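Local coordinates for protein dnab-like replicative helicase (Bacillus phage SPP1, PDB 3BH0) that probably hydrolyses ATP to unwind double-stranded DNA at the phage replication fork, this chain being the ATPase domain of the DnaB-family replicative helicase, at residues Ile187-Leu192 and Leu227-Arg232; Val71-Arg76 and Ile259-Tyr264; Thr49-Gly54 and Lys90-Asn95. One frame throughout, in Å; residues are numbered along the deposited sequence.

From the N terminus, the loop Thr49-Gly54 comes first and meets Lys90-Asn95, which includes the C-terminal part of helix 81-93; this closes interaction 3. Strand 70-74 falls between them in sequence, and its partner, strand 259-265, arrives much later, so interaction 2 crosses interaction 3. Interaction 1 pairs the ends of strands 183-188 and 223-228 and is nested inside the long loop closed by interaction 2. Interactions 1 and 2 touch, because strands 223-228 and 70-74 are neighbours in the same sheet: Ser228 N lies 2.9 Å from Ile73 O. Interaction 3 touches neither, with its centre about 22 Å from that of interaction 1 and about 18 Å from that of interaction 2.

Interaction 1. Residues Ile187-Leu192 and Leu227-Arg232; sequences IDYLQL and LSQLSR
Two neighbouring parallel strands run into this contact, and the side chain of Gln191 reaches from the 3-10 segment 190-192 to the end of strand 223-228 and the residue after it. Leu227 N bonds to Ile187 O (3.2 Å) between the strand ends. The 3-10 segment after the strand returns Leu190 N to Leu227 O at 2.8 Å, nearly along the C=O axis. Ile187 O also accepts from Tyr189 N, across an inverse gamma turn centred on Asp188. Leu227 CB packs against Tyr189 CB at 3.9 Å, and Leu227 CD2 lies near Asp188 OD1.

Gln191 starts toward the other segment. Gln191 CB meets Gln229 NE2 at 3.5 Å, and its CG touches the same nitrogen. With CG anti to the carbonyl carbon (chi1 -71°), the bend at chi2 (85°) lays the amide against Ser228 and Gln229. Gln191 OE1 accepts from Gln229 N at 3.3 Å, with this donor well above the carbonyl plane. Gln191 NE2 gives a straight bond to Ser228 OG at 2.8 Å, almost in the amide plane. Ser228 OG donates to Gln229 O, so two bonds hold the hydroxyl. Gln229 OE1 comes obliquely to Tyr189 CE1 at 3.5 Å.

The contact joins strands 183-188 and 223-228 of a beta-alpha-beta unit whose helix 202-220 packs on Leu190. Leu253 of helix 252-256 touches Gln191 and Ser228, and strand 70-74 adjoins Ser228.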
ATOM      1  N   ILE A 187       3.086  -5.398   1.699  1.00 35.82           N
ATOM      2  CA  ILE A 187       3.946  -5.828   2.787  1.00 35.57           C
ATOM      3  C   ILE A 187       3.907  -4.858   3.982  1.00 36.41           C
ATOM      4  O   ILE A 187       4.455  -3.748   3.907  1.00 36.11           O
ATOM      5  CB  ILE A 187       5.362  -6.137   2.277  1.00 34.99           C
ATOM      6  CG1 ILE A 187       5.247  -7.073   1.057  1.00 34.50           C
ATOM      7  CG2 ILE A 187       6.236  -6.739   3.404  1.00 33.17           C
ATOM      8  CD1 ILE A 187       6.451  -7.178   0.206  1.00 32.08           C
ATOM      9  N   ASP A 188       3.235  -5.262   5.073  1.00 37.61           N
ATOM     10  CA  ASP A 188       3.250  -4.415   6.280  1.00 37.78           C
ATOM     11  C   ASP A 188       4.613  -4.396   6.877  1.00 37.91           C
ATOM     12  O   ASP A 188       5.001  -5.130   7.789  1.00 37.44           O
ATOM     13  CB  ASP A 188       2.172  -4.643   7.336  1.00 38.61           C
ATOM     14  CG  ASP A 188       2.124  -3.483   8.388  1.00 39.28           C
ATOM     15  OD1 ASP A 188       3.006  -2.571   8.381  1.00 39.65           O
ATOM     16  OD2 ASP A 188       1.209  -3.491   9.238  1.00 43.05           O
ATOM     17  N   TYR A 189       5.299  -3.483   6.225  1.00 38.04           N
ATOM     18  CA  TYR A 189       6.570  -2.905   6.479  1.00 37.05           C
ATOM     19  C   TYR A 189       7.807  -3.724   6.253  1.00 36.42           C
ATOM     20  O   TYR A 189       8.015  -4.784   6.835  1.00 36.53           O
ATOM     21  CB  TYR A 189       6.525  -1.755   7.510  1.00 37.03           C
ATOM     22  CG  TYR A 189       7.305  -1.815   8.779  1.00 36.91           C
ATOM     23  CD1 TYR A 189       8.640  -1.420   8.808  1.00 35.25           C
ATOM     24  CD2 TYR A 189       6.674  -2.128   9.985  1.00 37.10           C
ATOM     25  CE1 TYR A 189       9.353  -1.413   9.993  1.00 36.47           C
ATOM     26  CE2 TYR A 189       7.380  -2.112  11.184  1.00 36.82           C
ATOM     27  CZ  TYR A 189       8.710  -1.756  11.176  1.00 36.78           C
ATOM     28  OH  TYR A 189       9.406  -1.761  12.350  1.00 38.44           O
ATOM     29  N   LEU A 190       8.558  -3.180   5.300  1.00 35.26           N
ATOM     30  CA  LEU A 190       9.654  -3.796   4.619  1.00 34.95           C
ATOM     31  C   LEU A 190      10.819  -4.122   5.531  1.00 34.70           C
ATOM     32  O   LEU A 190      11.445  -5.159   5.365  1.00 34.16           O
ATOM     33  CB  LEU A 190      10.102  -2.871   3.474  1.00 34.94           C
ATOM     34  CG  LEU A 190      11.333  -3.178   2.609  1.00 34.69           C
ATOM     35  CD1 LEU A 190      11.056  -2.709   1.194  1.00 35.98           C
ATOM     36  CD2 LEU A 190      12.611  -2.531   3.152  1.00 33.02           C
ATOM     37  N   GLN A 191      11.081  -3.249   6.496  1.00 34.68           N
ATOM     38  CA  GLN A 191      12.288  -3.332   7.318  1.00 34.95           C
ATOM     39  C   GLN A 191      12.174  -4.391   8.403  1.00 35.46           C
ATOM     40  O   GLN A 191      13.093  -4.561   9.211  1.00 36.14           O
ATOM     41  CB  GLN A 191      12.628  -1.970   7.941  1.00 34.81           C
ATOM     42  CG  GLN A 191      13.148  -0.931   6.945  1.00 33.35           C
ATOM     43  CD  GLN A 191      12.035  -0.159   6.218  1.00 32.02           C
ATOM     44  OE1 GLN A 191      10.841  -0.333   6.488  1.00 27.76           O
ATOM     45  NE2 GLN A 191      12.440   0.708   5.294  1.00 31.17           N
ATOM     46  N   LEU A 192      11.041  -5.085   8.400  1.00 35.18           N
ATOM     47  CA  LEU A 192      10.772  -6.222   9.259  1.00 35.16           C
ATOM     48  C   LEU A 192      11.053  -7.556   8.543  1.00 35.32           C
ATOM     49  O   LEU A 192      11.108  -8.616   9.181  1.00 34.99           O
ATOM     50  CB  LEU A 192       9.295  -6.183   9.710  1.00 35.46           C
ATOM     51  CG  LEU A 192       8.942  -5.964  11.189  1.00 35.25           C
ATOM     52  CD1 LEU A 192       9.762  -4.844  11.795  1.00 36.12           C
ATOM     53  CD2 LEU A 192       7.450  -5.718  11.402  1.00 34.29           C
ATOM     54  N   LEU A 227       5.229  -1.014   2.519  1.00 29.18           N
ATOM     55  CA  LEU A 227       5.259   0.011   3.543  1.00 29.27           C
ATOM     56  C   LEU A 227       6.682   0.103   4.093  1.00 29.92           C
ATOM     57  O   LEU A 227       7.376  -0.905   4.218  1.00 29.12           O
ATOM     58  CB  LEU A 227       4.258  -0.313   4.666  1.00 28.85           C
ATOM     59  CG  LEU A 227       2.822   0.187   4.505  1.00 28.86           C
ATOM     60  CD1 LEU A 227       2.200  -0.339   3.227  1.00 30.53           C
ATOM     61  CD2 LEU A 227       1.950  -0.182   5.698  1.00 28.91           C
ATOM     62  N   SER A 228       7.094   1.322   4.429  1.00 30.91           N
ATOM     63  CA  SER A 228       8.443   1.587   4.871  1.00 31.84           C
ATOM     64  C   SER A 228       8.454   2.685   5.916  1.00 33.53           C
ATOM     65  O   SER A 228       7.726   3.680   5.817  1.00 34.02           O
ATOM     66  CB  SER A 228       9.327   1.990   3.687  1.00 31.56           C
ATOM     67  OG  SER A 228      10.568   2.499   4.143  1.00 28.97           O
ATOM     68  N   GLN A 229       9.301   2.503   6.914  1.00 34.81           N
ATOM     69  CA  GLN A 229       9.473   3.488   7.957  1.00 36.34           C
ATOM     70  C   GLN A 229      10.367   4.574   7.397  1.00 36.87           C
ATOM     71  O   GLN A 229      10.856   4.449   6.278  1.00 36.27           O
ATOM     72  CB  GLN A 229      10.070   2.830   9.211  1.00 36.07           C
ATOM     73  CG  GLN A 229      11.553   2.417   9.133  1.00 37.29           C
ATOM     74  CD  GLN A 229      11.950   1.411  10.251  1.00 37.88           C
ATOM     75  OE1 GLN A 229      11.230   1.233  11.227  1.00 39.23           O
ATOM     76  NE2 GLN A 229      13.088   0.761  10.089  1.00 39.37           N
ATOM     77  N   LEU A 230      10.548   5.653   8.150  1.00 38.38           N
ATOM     78  CA  LEU A 230      11.451   6.746   7.754  1.00 40.07           C
ATOM     79  C   LEU A 230      12.300   7.162   8.932  1.00 41.70           C
ATOM     80  O   LEU A 230      11.941   6.893  10.087  1.00 41.80           O
ATOM     81  CB  LEU A 230      10.683   7.962   7.210  1.00 39.29           C
ATOM     82  CG  LEU A 230      10.166   7.827   5.783  1.00 38.38           C
ATOM     83  CD1 LEU A 230       9.120   8.871   5.498  1.00 38.28           C
ATOM     84  CD2 LEU A 230      11.290   7.921   4.790  1.00 37.20           C
ATOM     85  N   SER A 231      13.420   7.813   8.624  1.00 44.08           N
ATOM     86  CA  SER A 231      14.369   8.328   9.617  1.00 46.77           C
ATOM     87  C   SER A 231      13.696   9.280  10.618  1.00 48.42           C
ATOM     88  O   SER A 231      12.854  10.105  10.234  1.00 48.47           O
ATOM     89  CB  SER A 231      15.499   9.059   8.885  1.00 46.64           C
ATOM     90  OG  SER A 231      16.471   9.537   9.795  1.00 48.08           O
ATOM     91  N   ARG A 232      14.062   9.183  11.895  1.00 50.62           N
ATOM     92  CA  ARG A 232      13.466  10.072  12.908  1.00 52.91           C
ATOM     93  C   ARG A 232      14.016  11.487  12.798  1.00 53.39           C
ATOM     94  O   ARG A 232      13.573  12.403  13.483  1.00 53.66           O
ATOM     95  CB  ARG A 232      13.580   9.501  14.327  1.00 52.82           C
ATOM     96  CG  ARG A 232      14.987   9.421  14.933  1.00 54.50           C
ATOM     97  CD  ARG A 232      14.949   8.723  16.326  1.00 55.00           C
ATOM     98  NE  ARG A 232      13.603   8.741  16.934  1.00 58.41           N
ATOM     99  CZ  ARG A 232      13.340   8.808  18.244  1.00 59.65           C
ATOM    100  NH1 ARG A 232      14.322   8.876  19.131  1.00 59.99           N
ATOM    101  NH2 ARG A 232      12.080   8.805  18.676  1.00 60.37           N
TER

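Interaction 2. Residues Val71-Arg76 and Ile259-Tyr264; sequences VLIAAR and IIEFLY
The apolar centre is built from side chains on both faces of two parallel strands. One face holds Val71, Ile73, Ile259 and Glu261. There Val71 CB meets Ile259 CB at 3.8 Å. Farther along, Ile73 CG2 touches Leu263 CD2 at 3.9 Å. On the other face, Leu72 CB lies against Ile260 CG1. Ala74 CB sits against the Phe262 ring, 3.8 Å from Phe262 CD1 and close to CE1. Phe262 CG is anti to the carbonyl carbon (chi1 -67°), which places the ring beside Ala74. The ring edge faces Ala74 O, and Ile260 CG2 lies over one ring face toward its rim.

Between the faces runs the backbone pairing, with the strand axes 15° apart. Leu72 bonds both ways: Leu72 N donates to Ile259 O (2.8 Å), and Leu72 O accepts from Glu261 N (2.7 Å), nearly along the C=O axis. Ala74 repeats the pattern more loosely. Its N gives to Glu261 O from above the carbonyl plane, and Ala74 O accepts from Leu263 N at 3.2 Å. CA-H groups of Val71, Ile73, Ile260 and Phe262 also face these carbonyl oxygens.

The polar edge begins with Glu261, which lies side by side with Ile73, Glu261 CG to Ile73 CG1 at 3.7 Å. Its buried OE1 is hydrogen-bonded to Tyr65 OH. Beyond Ala75, a water accepts from Arg76 N and donates to Leu263 O (2.7 Å).

Ala75 opens a sequence that fits a Walker A P-loop, and its O accepts from Lys81 NZ. Phe84 of helix 81-93 covers Ile73, Glu261 and Leu263. Strand 70-74 is central in the sheet, between strands 223-228 and 259-265, and strand 278-286 flanks the latter.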
ATOM      1  N   VAL A  71       5.885  -0.329  -5.604  1.00 32.82           N
ATOM      2  CA  VAL A  71       5.503   0.912  -4.952  1.00 32.39           C
ATOM      3  C   VAL A  71       5.743   0.893  -3.453  1.00 32.09           C
ATOM      4  O   VAL A  71       5.524  -0.102  -2.764  1.00 31.96           O
ATOM      5  CB  VAL A  71       4.088   1.453  -5.389  1.00 32.40           C
ATOM      6  CG1 VAL A  71       3.344   0.452  -6.209  1.00 32.90           C
ATOM      7  CG2 VAL A  71       3.251   1.930  -4.224  1.00 32.19           C
ATOM      8  N   LEU A  72       6.259   2.020  -2.991  1.00 31.75           N
ATOM      9  CA  LEU A  72       6.649   2.234  -1.621  1.00 30.92           C
ATOM     10  C   LEU A  72       5.735   3.283  -0.969  1.00 30.11           C
ATOM     11  O   LEU A  72       5.489   4.342  -1.526  1.00 29.27           O
ATOM     12  CB  LEU A  72       8.109   2.687  -1.599  1.00 31.12           C
ATOM     13  CG  LEU A  72       8.866   2.437  -0.310  1.00 32.75           C
ATOM     14  CD1 LEU A  72       9.225   0.941  -0.203  1.00 34.24           C
ATOM     15  CD2 LEU A  72      10.104   3.304  -0.277  1.00 32.61           C
ATOM     16  N   ILE A  73       5.203   2.937   0.196  1.00 29.69           N
ATOM     17  CA  ILE A  73       4.423   3.851   1.018  1.00 28.96           C
ATOM     18  C   ILE A  73       5.235   4.025   2.285  1.00 28.52           C
ATOM     19  O   ILE A  73       5.272   3.140   3.140  1.00 27.39           O
ATOM     20  CB  ILE A  73       3.000   3.313   1.353  1.00 28.65           C
ATOM     21  CG1 ILE A  73       2.190   3.097   0.070  1.00 28.91           C
ATOM     22  CG2 ILE A  73       2.267   4.296   2.242  1.00 28.65           C
ATOM     23  CD1 ILE A  73       0.911   2.333   0.266  1.00 28.81           C
ATOM     24  N   ALA A  74       5.908   5.159   2.366  1.00 28.13           N
ATOM     25  CA  ALA A  74       6.732   5.477   3.507  1.00 28.86           C
ATOM     26  C   ALA A  74       6.200   6.679   4.312  1.00 29.07           C
ATOM     27  O   ALA A  74       5.689   7.655   3.769  1.00 29.59           O
ATOM     28  CB  ALA A  74       8.168   5.690   3.073  1.00 28.60           C
ATOM     29  N   ALA A  75       6.295   6.586   5.626  1.00 29.51           N
ATOM     30  CA  ALA A  75       5.830   7.671   6.491  1.00 29.36           C
ATOM     31  C   ALA A  75       6.379   7.469   7.877  1.00 29.09           C
ATOM     32  O   ALA A  75       6.636   6.348   8.289  1.00 28.36           O
ATOM     33  CB  ALA A  75       4.297   7.720   6.542  1.00 28.92           C
ATOM     34  N   ARG A  76       6.547   8.581   8.581  1.00 29.77           N
ATOM     35  CA  ARG A  76       6.785   8.591  10.011  1.00 30.68           C
ATOM     36  C   ARG A  76       5.575   7.989  10.751  1.00 31.38           C
ATOM     37  O   ARG A  76       4.504   7.817  10.151  1.00 30.83           O
ATOM     38  CB  ARG A  76       7.080  10.019  10.462  1.00 30.51           C
ATOM     39  CG  ARG A  76       8.381  10.587   9.909  1.00 31.39           C
ATOM     40  CD  ARG A  76       9.605   9.932  10.554  1.00 33.18           C
ATOM     41  NE  ARG A  76       9.554  10.012  12.005  1.00 32.68           N
ATOM     42  CZ  ARG A  76      10.015   9.082  12.841  1.00 36.08           C
ATOM     43  NH1 ARG A  76      10.589   7.965  12.395  1.00 34.74           N
ATOM     44  NH2 ARG A  76       9.874   9.264  14.149  1.00 37.35           N
ATOM     45  N   ILE A 259       7.268   3.856  -7.823  1.00 36.22           N
ATOM     46  CA  ILE A 259       6.447   4.837  -7.141  1.00 35.28           C
ATOM     47  C   ILE A 259       6.783   4.885  -5.648  1.00 34.62           C
ATOM     48  O   ILE A 259       6.882   3.855  -4.981  1.00 34.79           O
ATOM     49  CB  ILE A 259       4.944   4.581  -7.375  1.00 35.16           C
ATOM     50  CG1 ILE A 259       4.656   4.520  -8.882  1.00 35.21           C
ATOM     51  CG2 ILE A 259       4.111   5.685  -6.707  1.00 35.06           C
ATOM     52  CD1 ILE A 259       3.254   4.069  -9.286  1.00 35.25           C
ATOM     53  N   ILE A 260       6.978   6.090  -5.146  1.00 33.74           N
ATOM     54  CA  ILE A 260       7.172   6.307  -3.730  1.00 33.32           C
ATOM     55  C   ILE A 260       6.169   7.339  -3.256  1.00 33.03           C
ATOM     56  O   ILE A 260       6.224   8.512  -3.625  1.00 32.36           O
ATOM     57  CB  ILE A 260       8.610   6.759  -3.403  1.00 33.42           C
ATOM     58  CG1 ILE A 260       9.615   5.694  -3.864  1.00 32.76           C
ATOM     59  CG2 ILE A 260       8.745   7.095  -1.896  1.00 33.60           C
ATOM     60  CD1 ILE A 260      11.098   6.094  -3.722  1.00 32.95           C
ATOM     61  N   GLU A 261       5.233   6.889  -2.439  1.00 33.32           N
ATOM     62  CA  GLU A 261       4.293   7.809  -1.847  1.00 33.86           C
ATOM     63  C   GLU A 261       4.562   8.008  -0.357  1.00 33.45           C
ATOM     64  O   GLU A 261       4.521   7.069   0.424  1.00 33.30           O
ATOM     65  CB  GLU A 261       2.847   7.414  -2.168  1.00 34.19           C
ATOM     66  CG  GLU A 261       2.603   5.946  -2.297  1.00 36.77           C
ATOM     67  CD  GLU A 261       1.351   5.610  -3.086  1.00 38.61           C
ATOM     68  OE1 GLU A 261       1.413   5.660  -4.318  1.00 40.46           O
ATOM     69  OE2 GLU A 261       0.320   5.248  -2.487  1.00 39.87           O
ATOM     70  N   PHE A 262       4.912   9.241   0.001  1.00 33.12           N
ATOM     71  CA  PHE A 262       5.041   9.657   1.387  1.00 33.19           C
ATOM     72  C   PHE A 262       3.691  10.138   1.905  1.00 33.14           C
ATOM     73  O   PHE A 262       2.889  10.694   1.153  1.00 32.80           O
ATOM     74  CB  PHE A 262       6.046  10.801   1.522  1.00 33.24           C
ATOM     75  CG  PHE A 262       7.473  10.426   1.215  1.00 32.46           C
ATOM     76  CD1 PHE A 262       8.029   9.258   1.706  1.00 33.17           C
ATOM     77  CD2 PHE A 262       8.275  11.286   0.480  1.00 33.25           C
ATOM     78  CE1 PHE A 262       9.367   8.933   1.435  1.00 32.92           C
ATOM     79  CE2 PHE A 262       9.616  10.983   0.214  1.00 33.00           C
ATOM     80  CZ  PHE A 262      10.159   9.802   0.689  1.00 33.12           C
ATOM     81  N   LEU A 263       3.448   9.901   3.188  1.00 33.33           N
ATOM     82  CA  LEU A 263       2.297  10.452   3.885  1.00 34.11           C
ATOM     83  C   LEU A 263       2.762  11.477   4.909  1.00 34.91           C
ATOM     84  O   LEU A 263       3.745  11.277   5.615  1.00 34.91           O
ATOM     85  CB  LEU A 263       1.488   9.352   4.573  1.00 33.84           C
ATOM     86  CG  LEU A 263       0.424   8.522   3.834  1.00 35.02           C
ATOM     87  CD1 LEU A 263       0.494   8.553   2.311  1.00 35.00           C
ATOM     88  CD2 LEU A 263       0.530   7.104   4.302  1.00 36.52           C
ATOM     89  N   TYR A 264       2.046  12.587   4.973  1.00 36.03           N
ATOM     90  CA  TYR A 264       2.314  13.630   5.934  1.00 36.89           C
ATOM     91  C   TYR A 264       0.983  14.149   6.412  1.00 37.83           C
ATOM     92  O   TYR A 264       0.112  14.477   5.609  1.00 37.27           O
ATOM     93  CB  TYR A 264       3.118  14.736   5.266  1.00 37.05           C
ATOM     94  CG  TYR A 264       3.387  15.940   6.125  1.00 36.91           C
ATOM     95  CD1 TYR A 264       4.384  15.915   7.096  1.00 38.17           C
ATOM     96  CD2 TYR A 264       2.665  17.114   5.949  1.00 36.68           C
ATOM     97  CE1 TYR A 264       4.645  17.029   7.875  1.00 38.52           C
ATOM     98  CE2 TYR A 264       2.912  18.229   6.723  1.00 36.66           C
ATOM     99  CZ  TYR A 264       3.898  18.186   7.683  1.00 38.00           C
ATOM    100  OH  TYR A 264       4.153  19.294   8.453  1.00 38.08           O
TER
HETATM  101  O   HOH W   1       5.980  11.081   7.174  1.00 24.73           O

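Interaction 3. Residues Thr49-Gly54 and Lys90-Asn95; sequences TGVPSG and KNMSDN
Thr49-Gly54 has no regular structure, while Lys90-Asn95 takes in the C-terminal part of helix 81-93 and the chain just after it. The two backbones come nearest at Gly54 and Asn91, whose CA atoms are 5.3 Å apart. Gly54 has a positive phi (97°), and a CB there would run into Asn91 ND2. Asp94 N still bonds to Lys90 O at 2.9 Å in the helical manner.

One hydrogen bond joins the segments. Asn91 CG is anti to the carbonyl carbon (chi1 -81°), which turns the amide to the loop. Asn91 ND2 donates to Ser53 O at 3.0 Å, onto a lone pair and within the plane of the Asn91 amide. Asn91 ND2 also lies 3.4 Å from Gly54 CA.

Helix 81-93 is the helix that follows the probable P-loop in this RecA-like ATPase core, so the contact sets the loop between helices 31-42 and 56-62 against its C-terminal part. Ser53 OG and Gly54 N both bond to Asp59 of helix 56-62.

Met92 is extended beyond CG and crosses Val51 at about a right angle. Met92 CG touches Val51 CG1 at 3.6 Å and lies close to Pro52 O, and its CE ends near Ser53 CA. Val51 and Met92 both rest on Ile184 of strand 183-188. At the exposed side, the Asn95 amide crosses the Pro52 ring obliquely, with Asn95 OD1 3.7 Å from Pro52 CD and Asn95 ND2 near Pro52 CG.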
ATOM      1  N   THR A  49      -5.878   2.590 -16.410  1.00 57.29           N
ATOM      2  CA  THR A  49      -5.391   1.376 -17.021  1.00 56.32           C
ATOM      3  C   THR A  49      -5.166   0.333 -15.935  1.00 55.58           C
ATOM      4  O   THR A  49      -5.859  -0.683 -15.889  1.00 55.41           O
ATOM      5  CB  THR A  49      -4.070   1.644 -17.774  1.00 56.34           C
ATOM      6  OG1 THR A  49      -4.304   2.614 -18.797  1.00 56.63           O
ATOM      7  CG2 THR A  49      -3.518   0.368 -18.403  1.00 56.55           C
ATOM      8  N   GLY A  50      -4.213   0.610 -15.048  1.00 54.42           N
ATOM      9  CA  GLY A  50      -3.812  -0.344 -14.020  1.00 53.15           C
ATOM     10  C   GLY A  50      -4.744  -0.475 -12.829  1.00 52.08           C
ATOM     11  O   GLY A  50      -5.895  -0.044 -12.863  1.00 51.85           O
ATOM     12  N   VAL A  51      -4.227  -1.102 -11.779  1.00 51.29           N
ATOM     13  CA  VAL A  51      -4.966  -1.337 -10.556  1.00 50.43           C
ATOM     14  C   VAL A  51      -5.135  -0.011  -9.836  1.00 50.07           C
ATOM     15  O   VAL A  51      -4.146   0.693  -9.591  1.00 49.79           O
ATOM     16  CB  VAL A  51      -4.204  -2.297  -9.616  1.00 50.54           C
ATOM     17  CG1 VAL A  51      -5.080  -2.689  -8.449  1.00 50.53           C
ATOM     18  CG2 VAL A  51      -3.721  -3.533 -10.362  1.00 49.99           C
ATOM     19  N   PRO A  52      -6.385   0.339  -9.489  1.00 49.84           N
ATOM     20  CA  PRO A  52      -6.604   1.607  -8.786  1.00 49.43           C
ATOM     21  C   PRO A  52      -6.281   1.514  -7.283  1.00 48.81           C
ATOM     22  O   PRO A  52      -6.593   0.508  -6.631  1.00 48.99           O
ATOM     23  CB  PRO A  52      -8.101   1.862  -8.993  1.00 49.36           C
ATOM     24  CG  PRO A  52      -8.705   0.484  -9.105  1.00 49.70           C
ATOM     25  CD  PRO A  52      -7.646  -0.405  -9.708  1.00 49.90           C
ATOM     26  N   SER A  53      -5.647   2.558  -6.758  1.00 48.26           N
ATOM     27  CA  SER A  53      -5.556   2.785  -5.314  1.00 47.40           C
ATOM     28  C   SER A  53      -6.941   3.099  -4.752  1.00 47.43           C
ATOM     29  O   SER A  53      -7.230   2.785  -3.602  1.00 47.44           O
ATOM     30  CB  SER A  53      -4.648   3.967  -5.046  1.00 47.13           C
ATOM     31  OG  SER A  53      -5.171   5.123  -5.667  1.00 45.50           O
ATOM     32  N   GLY A  54      -7.786   3.720  -5.583  1.00 47.39           N
ATOM     33  CA  GLY A  54      -9.139   4.114  -5.209  1.00 47.48           C
ATOM     34  C   GLY A  54      -9.183   5.576  -4.796  1.00 47.76           C
ATOM     35  O   GLY A  54     -10.239   6.115  -4.455  1.00 47.55           O
ATOM     36  N   LYS A  90      -8.606  -2.642   0.225  1.00 45.94           N
ATOM     37  CA  LYS A  90     -10.017  -2.940   0.069  1.00 46.92           C
ATOM     38  C   LYS A  90     -10.550  -2.364  -1.231  1.00 47.28           C
ATOM     39  O   LYS A  90     -11.384  -2.991  -1.880  1.00 47.62           O
ATOM     40  CB  LYS A  90     -10.809  -2.434   1.274  1.00 47.28           C
ATOM     41  CG  LYS A  90     -12.118  -3.203   1.537  1.00 48.52           C
ATOM     42  CD  LYS A  90     -13.310  -2.384   1.099  1.00 49.52           C
ATOM     43  CE  LYS A  90     -14.608  -3.169   1.199  1.00 50.68           C
ATOM     44  NZ  LYS A  90     -15.749  -2.209   0.960  1.00 51.49           N
ATOM     45  N   ASN A  91     -10.056  -1.183  -1.601  1.00 47.56           N
ATOM     46  CA  ASN A  91     -10.381  -0.526  -2.863  1.00 47.97           C
ATOM     47  C   ASN A  91      -9.987  -1.333  -4.095  1.00 48.42           C
ATOM     48  O   ASN A  91     -10.719  -1.373  -5.086  1.00 48.38           O
ATOM     49  CB  ASN A  91      -9.685   0.827  -2.931  1.00 47.99           C
ATOM     50  CG  ASN A  91     -10.417   1.893  -2.170  1.00 48.37           C
ATOM     51  OD1 ASN A  91     -11.545   1.691  -1.719  1.00 49.76           O
ATOM     52  ND2 ASN A  91      -9.786   3.052  -2.032  1.00 48.60           N
ATOM     53  N   MET A  92      -8.812  -1.952  -4.030  1.00 49.16           N
ATOM     54  CA  MET A  92      -8.344  -2.860  -5.075  1.00 49.63           C
ATOM     55  C   MET A  92      -9.131  -4.154  -5.086  1.00 50.25           C
ATOM     56  O   MET A  92      -9.408  -4.696  -6.153  1.00 50.96           O
ATOM     57  CB  MET A  92      -6.875  -3.190  -4.871  1.00 49.81           C
ATOM     58  CG  MET A  92      -5.976  -2.005  -4.997  1.00 49.71           C
ATOM     59  SD  MET A  92      -4.334  -2.448  -4.475  1.00 48.43           S
ATOM     60  CE  MET A  92      -3.612  -0.833  -4.543  1.00 50.86           C
ATOM     61  N   SER A  93      -9.470  -4.659  -3.902  1.00 50.62           N
ATOM     62  CA  SER A  93     -10.332  -5.818  -3.781  1.00 51.14           C
ATOM     63  C   SER A  93     -11.662  -5.561  -4.472  1.00 51.71           C
ATOM     64  O   SER A  93     -12.229  -6.466  -5.079  1.00 52.45           O
ATOM     65  CB  SER A  93     -10.566  -6.167  -2.318  1.00 51.11           C
ATOM     66  OG  SER A  93     -11.530  -7.201  -2.203  1.00 51.85           O
ATOM     67  N   ASP A  94     -12.139  -4.322  -4.392  1.00 52.24           N
ATOM     68  CA  ASP A  94     -13.407  -3.915  -4.999  1.00 52.55           C
ATOM     69  C   ASP A  94     -13.390  -3.862  -6.535  1.00 52.91           C
ATOM     70  O   ASP A  94     -14.438  -3.922  -7.172  1.00 52.98           O
ATOM     71  CB  ASP A  94     -13.853  -2.562  -4.438  1.00 52.66           C
ATOM     72  CG  ASP A  94     -14.358  -2.650  -3.000  1.00 52.19           C
ATOM     73  OD1 ASP A  94     -14.428  -3.763  -2.422  1.00 50.92           O
ATOM     74  OD2 ASP A  94     -14.680  -1.577  -2.452  1.00 52.39           O
ATOM     75  N   ASN A  95     -12.212  -3.739  -7.129  1.00 53.38           N
ATOM     76  CA  ASN A  95     -12.074  -3.883  -8.576  1.00 53.92           C
ATOM     77  C   ASN A  95     -12.035  -5.364  -8.952  1.00 54.08           C
ATOM     78  O   ASN A  95     -11.885  -5.715 -10.115  1.00 54.86           O
ATOM     79  CB  ASN A  95     -10.781  -3.214  -9.034  1.00 53.96           C
ATOM     80  CG  ASN A  95     -10.995  -2.237 -10.162  1.00 54.59           C
ATOM     81  OD1 ASN A  95     -10.364  -2.349 -11.219  1.00 55.75           O
ATOM     82  ND2 ASN A  95     -11.868  -1.251  -9.942  1.00 53.78           N
TER